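Local atomic coordinates of malonyl CoA-acyl carrier protein transacylase (PDB entry 3PTW), a protein that probably transfers the malonyl group from coenzyme A to the acyl carrier protein, the step that supplies malonyl units for fatty acid synthesis. Residues 152-160 / 196-204. Numbering follows the deposited sequence.
Sequences YGIVEGANY and APFHCSMLQ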
ATOM      1  N   TYR A 152      25.418 -10.966 -11.109  1.00 38.80           N
ATOM      2  CA  TYR A 152      25.387  -9.852 -12.059  1.00 38.67           C
ATOM      3  C   TYR A 152      25.024  -8.560 -11.357  1.00 37.90           C
ATOM      4  O   TYR A 152      24.981  -7.486 -11.972  1.00 38.23           O
ATOM      5  CB  TYR A 152      24.430 -10.145 -13.218  1.00 38.91           C
ATOM      6  CG  TYR A 152      24.867 -11.327 -14.052  1.00 43.31           C
ATOM      7  CD1 TYR A 152      25.869 -11.189 -15.024  1.00 41.02           C
ATOM      8  CD2 TYR A 152      24.304 -12.590 -13.859  1.00 39.90           C
ATOM      9  CE1 TYR A 152      26.286 -12.273 -15.792  1.00 45.11           C
ATOM     10  CE2 TYR A 152      24.717 -13.692 -14.624  1.00 44.07           C
ATOM     11  CZ  TYR A 152      25.703 -13.524 -15.586  1.00 41.91           C
ATOM     12  OH  TYR A 152      26.115 -14.595 -16.348  1.00 46.11           O
ATOM     13  N   GLY A 153      24.779  -8.672 -10.059  1.00 37.10           N
ATOM     14  CA  GLY A 153      24.396  -7.530  -9.246  1.00 36.99           C
ATOM     15  C   GLY A 153      23.139  -7.809  -8.453  1.00 36.34           C
ATOM     16  O   GLY A 153      22.589  -8.920  -8.510  1.00 35.56           O
ATOM     17  N   ILE A 154      22.676  -6.787  -7.731  1.00 36.18           N
ATOM     18  CA  ILE A 154      21.591  -6.948  -6.761  1.00 35.56           C
ATOM     19  C   ILE A 154      20.226  -7.245  -7.370  1.00 34.93           C
ATOM     20  O   ILE A 154      19.670  -6.446  -8.132  1.00 34.52           O
ATOM     21  CB  ILE A 154      21.499  -5.734  -5.801  1.00 36.32           C
ATOM     22  CG1 ILE A 154      22.705  -5.743  -4.843  1.00 38.24           C
ATOM     23  CG2 ILE A 154      20.149  -5.734  -5.039  1.00 36.24           C
ATOM     24  CD1 ILE A 154      22.966  -4.430  -4.146  1.00 37.51           C
ATOM     25  N   VAL A 155      19.694  -8.412  -7.024  1.00 34.45           N
ATOM     26  CA  VAL A 155      18.295  -8.735  -7.301  1.00 33.79           C
ATOM     27  C   VAL A 155      17.691  -9.466  -6.095  1.00 33.40           C
ATOM     28  O   VAL A 155      18.272 -10.418  -5.559  1.00 33.52           O
ATOM     29  CB  VAL A 155      18.131  -9.511  -8.643  1.00 34.24           C
ATOM     30  CG1 VAL A 155      19.208 -10.569  -8.787  1.00 32.54           C
ATOM     31  CG2 VAL A 155      16.737 -10.097  -8.795  1.00 30.41           C
ATOM     32  N   GLU A 156      16.530  -8.988  -5.671  1.00 33.01           N
ATOM     33  CA  GLU A 156      15.866  -9.466  -4.473  1.00 33.22           C
ATOM     34  C   GLU A 156      14.354  -9.463  -4.726  1.00 32.84           C
ATOM     35  O   GLU A 156      13.869  -8.737  -5.604  1.00 31.81           O
ATOM     36  CB  GLU A 156      16.220  -8.546  -3.280  1.00 33.59           C
ATOM     37  CG  GLU A 156      17.735  -8.472  -2.930  1.00 31.90           C
ATOM     38  CD  GLU A 156      18.063  -7.542  -1.752  1.00 34.26           C
ATOM     39  OE1 GLU A 156      17.142  -6.879  -1.219  1.00 32.52           O
ATOM     40  OE2 GLU A 156      19.253  -7.464  -1.356  1.00 33.26           O
ATOM     41  N   GLY A 157      13.614 -10.294  -3.988  1.00 32.74           N
ATOM     42  CA  GLY A 157      12.149 -10.223  -4.017  1.00 32.66           C
ATOM     43  C   GLY A 157      11.699  -8.884  -3.441  1.00 32.44           C
ATOM     44  O   GLY A 157      12.259  -8.420  -2.447  1.00 33.21           O
ATOM     45  N   ALA A 158      10.707  -8.258  -4.079  1.00 31.19           N
ATOM     46  CA  ALA A 158      10.227  -6.922  -3.690  1.00 30.11           C
ATOM     47  C   ALA A 158       8.740  -6.933  -3.275  1.00 29.24           C
ATOM     48  O   ALA A 158       8.346  -6.252  -2.317  1.00 27.43           O
ATOM     49  CB  ALA A 158      10.472  -5.900  -4.838  1.00 29.28           C
ATOM     50  N   ASN A 159       7.933  -7.706  -4.001  1.00 30.37           N
ATOM     51  CA  ASN A 159       6.512  -7.874  -3.687  1.00 31.79           C
ATOM     52  C   ASN A 159       6.066  -9.308  -3.899  1.00 31.92           C
ATOM     53  O   ASN A 159       6.514  -9.970  -4.832  1.00 32.63           O
ATOM     54  CB  ASN A 159       5.646  -6.949  -4.546  1.00 33.37           C
ATOM     55  CG  ASN A 159       6.059  -5.496  -4.443  1.00 35.43           C
ATOM     56  OD1 ASN A 159       5.471  -4.740  -3.701  1.00 34.91           O
ATOM     57  ND2 ASN A 159       7.087  -5.104  -5.185  1.00 34.94           N
ATOM     58  N   TYR A 160       5.205  -9.787  -3.012  1.00 31.80           N
ATOM     59  CA  TYR A 160       4.540 -11.084  -3.154  1.00 31.64           C
ATOM     60  C   TYR A 160       3.049 -10.777  -3.027  1.00 30.95           C
ATOM     61  O   TYR A 160       2.511 -10.654  -1.934  1.00 30.79           O
ATOM     62  CB  TYR A 160       5.043 -12.098  -2.110  1.00 32.14           C
ATOM     63  CG  TYR A 160       6.496 -12.436  -2.330  1.00 34.64           C
ATOM     64  CD1 TYR A 160       6.867 -13.503  -3.169  1.00 33.22           C
ATOM     65  CD2 TYR A 160       7.515 -11.656  -1.760  1.00 32.62           C
ATOM     66  CE1 TYR A 160       8.219 -13.800  -3.410  1.00 34.76           C
ATOM     67  CE2 TYR A 160       8.863 -11.945  -2.000  1.00 34.03           C
ATOM     68  CZ  TYR A 160       9.198 -13.019  -2.826  1.00 32.93           C
ATOM     69  OH  TYR A 160      10.513 -13.312  -3.072  1.00 34.94           O
ATOM     70  N   ALA A 196      12.982   3.363  -9.672  1.00 42.55           N
ATOM     71  CA  ALA A 196      13.545   3.178  -8.336  1.00 40.30           C
ATOM     72  C   ALA A 196      13.346   1.749  -7.845  1.00 38.56           C
ATOM     73  O   ALA A 196      12.235   1.245  -7.892  1.00 38.33           O
ATOM     74  CB  ALA A 196      12.939   4.165  -7.356  1.00 39.54           C
ATOM     75  N   PRO A 197      14.424   1.104  -7.359  1.00 37.32           N
ATOM     76  CA  PRO A 197      14.365  -0.286  -6.894  1.00 36.22           C
ATOM     77  C   PRO A 197      13.746  -0.420  -5.510  1.00 35.13           C
ATOM     78  O   PRO A 197      14.438  -0.782  -4.544  1.00 34.45           O
ATOM     79  CB  PRO A 197      15.832  -0.713  -6.881  1.00 36.79           C
ATOM     80  CG  PRO A 197      16.593   0.536  -6.659  1.00 31.54           C
ATOM     81  CD  PRO A 197      15.787   1.661  -7.265  1.00 37.60           C
ATOM     82  N   PHE A 198      12.446  -0.125  -5.413  1.00 34.12           N
ATOM     83  CA  PHE A 198      11.759  -0.207  -4.137  1.00 33.85           C
ATOM     84  C   PHE A 198      11.864  -1.619  -3.547  1.00 32.62           C
ATOM     85  O   PHE A 198      11.908  -2.614  -4.274  1.00 31.91           O
ATOM     86  CB  PHE A 198      10.283   0.191  -4.276  1.00 35.42           C
ATOM     87  CG  PHE A 198      10.048   1.657  -4.555  1.00 37.68           C
ATOM     88  CD1 PHE A 198      11.027   2.615  -4.311  1.00 36.89           C
ATOM     89  CD2 PHE A 198       8.804   2.084  -5.019  1.00 36.87           C
ATOM     90  CE1 PHE A 198      10.786   3.974  -4.572  1.00 38.91           C
ATOM     91  CE2 PHE A 198       8.546   3.435  -5.265  1.00 38.60           C
ATOM     92  CZ  PHE A 198       9.542   4.383  -5.046  1.00 37.47           C
ATOM     93  N   HIS A 199      11.925  -1.679  -2.221  1.00 32.21           N
ATOM     94  CA  HIS A 199      11.860  -2.917  -1.451  1.00 31.81           C
ATOM     95  C   HIS A 199      13.007  -3.895  -1.613  1.00 31.96           C
ATOM     96  O   HIS A 199      12.841  -5.099  -1.406  1.00 32.37           O
ATOM     97  CB  HIS A 199      10.509  -3.599  -1.651  1.00 32.40           C
ATOM     98  CG  HIS A 199       9.346  -2.697  -1.379  1.00 31.98           C
ATOM     99  ND1 HIS A 199       9.015  -2.278  -0.109  1.00 31.75           N
ATOM    100  CD2 HIS A 199       8.446  -2.125  -2.216  1.00 32.11           C
ATOM    101  CE1 HIS A 199       7.952  -1.491  -0.176  1.00 32.47           C
ATOM    102  NE2 HIS A 199       7.588  -1.383  -1.444  1.00 30.92           N
ATOM    103  N   CYS A 200      14.174  -3.380  -1.989  1.00 32.15           N
ATOM    104  CA  CYS A 200      15.407  -4.162  -1.871  1.00 32.64           C
ATOM    105  C   CYS A 200      16.436  -3.397  -1.045  1.00 31.41           C
ATOM    106  O   CYS A 200      16.230  -2.232  -0.692  1.00 30.21           O
ATOM    107  CB  CYS A 200      15.983  -4.561  -3.239  1.00 33.16           C
ATOM    108  SG  CYS A 200      16.694  -3.202  -4.171  1.00 35.13           S
ATOM    109  N   SER A 201      17.535  -4.076  -0.741  1.00 31.35           N
ATOM    110  CA  SER A 201      18.620  -3.529   0.067  1.00 31.66           C
ATOM    111  C   SER A 201      19.207  -2.208  -0.474  1.00 31.80           C
ATOM    112  O   SER A 201      19.865  -1.471   0.261  1.00 31.40           O
ATOM    113  CB  SER A 201      19.725  -4.578   0.211  1.00 32.21           C
ATOM    114  OG  SER A 201      20.425  -4.719  -1.016  1.00 34.47           O
ATOM    115  N   MET A 202      18.965  -1.904  -1.749  1.00 32.33           N
ATOM    116  CA  MET A 202      19.468  -0.654  -2.332  1.00 32.81           C
ATOM    117  C   MET A 202      18.811   0.576  -1.734  1.00 32.21           C
ATOM    118  O   MET A 202      19.324   1.683  -1.880  1.00 32.23           O
ATOM    119  CB  MET A 202      19.295  -0.644  -3.854  1.00 33.47           C
ATOM    120  CG  MET A 202      20.177  -1.648  -4.573  1.00 34.86           C
ATOM    121  SD  MET A 202      19.750  -1.781  -6.311  1.00 33.55           S
ATOM    122  CE  MET A 202      20.585  -0.325  -6.966  1.00 36.08           C
ATOM    123  N   LEU A 203      17.666   0.388  -1.075  1.00 31.72           N
ATOM    124  CA  LEU A 203      16.994   1.497  -0.413  1.00 31.58           C
ATOM    125  C   LEU A 203      17.425   1.667   1.030  1.00 32.92           C
ATOM    126  O   LEU A 203      16.768   2.358   1.796  1.00 33.14           O
ATOM    127  CB  LEU A 203      15.468   1.376  -0.518  1.00 30.35           C
ATOM    128  CG  LEU A 203      14.828   2.377  -1.480  1.00 31.77           C
ATOM    129  CD1 LEU A 203      15.305   2.143  -2.910  1.00 29.42           C
ATOM    130  CD2 LEU A 203      13.297   2.324  -1.397  1.00 29.20           C
ATOM    131  N   GLN A 204      18.532   1.029   1.397  1.00 34.54           N
ATOM    132  CA  GLN A 204      19.119   1.182   2.729  1.00 36.01           C
ATOM    133  C   GLN A 204      19.243   2.663   3.141  1.00 37.03           C
ATOM    134  O   GLN A 204      18.922   2.990   4.277  1.00 38.65           O
ATOM    135  CB  GLN A 204      20.474   0.449   2.810  1.00 36.72           C
ATOM    136  CG  GLN A 204      21.227   0.567   4.140  1.00 43.55           C
ATOM    137  CD  GLN A 204      20.469  -0.042   5.322  1.00 38.17           C
ATOM    138  OE1 GLN A 204      19.724  -1.018   5.174  1.00 42.86           O
ATOM    139  NE2 GLN A 204      20.658   0.541   6.500  1.00 43.61           N
TER
HETATM  140  O   HOH W   1      14.197  -7.354  -0.676  1.00 40.05           O
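Glu156 grips Ser201 with both carboxylate oxygens, joining an outer strand of the small antiparallel sheet of the acyltransferase fold to the loop that leads into helix 204-214. Ser201 N donates to Glu156 OE1 over 2.9 Å with an N-H...O angle of 155°, and Ser201 OG donates to Glu156 OE2 at 3.0 Å. Both donors stand about 40° out of the carboxylate plane, so the serine sits over one face of the group. Ser201 OG lies between its own backbone N and carbonyl carbon (chi1 73°), which lets hydroxyl and amide serve the same carboxylate.

Beside this clamp, Ile154 CD1 lies 4.0 Å from Met202 CG, the two side chains running past each other in opposite directions. Further along the strand, Ala158 CB rests 3.6 Å from Phe198 O, and Ala158 O approaches His199 CB. A water 2.8 Å from Gly157 O and 2.7 Å from His199 O links the two backbones by hydrogen bonds.

A classic beta bulge, Ala158 and Asn159 opposite Val167, and a type II turn from Pro197 to Cys200 shape the backbones on which these first-shell residues sit. The His199 side chain touches Ser91 of a GxSxG sequence, consistent with the nucleophile-histidine pairing of malonyl transferases, and its ND1 is hydrogen-bonded to Gln248 O. Just after the turn, Met202 N donates to Cys200 SG across 3.6 Å.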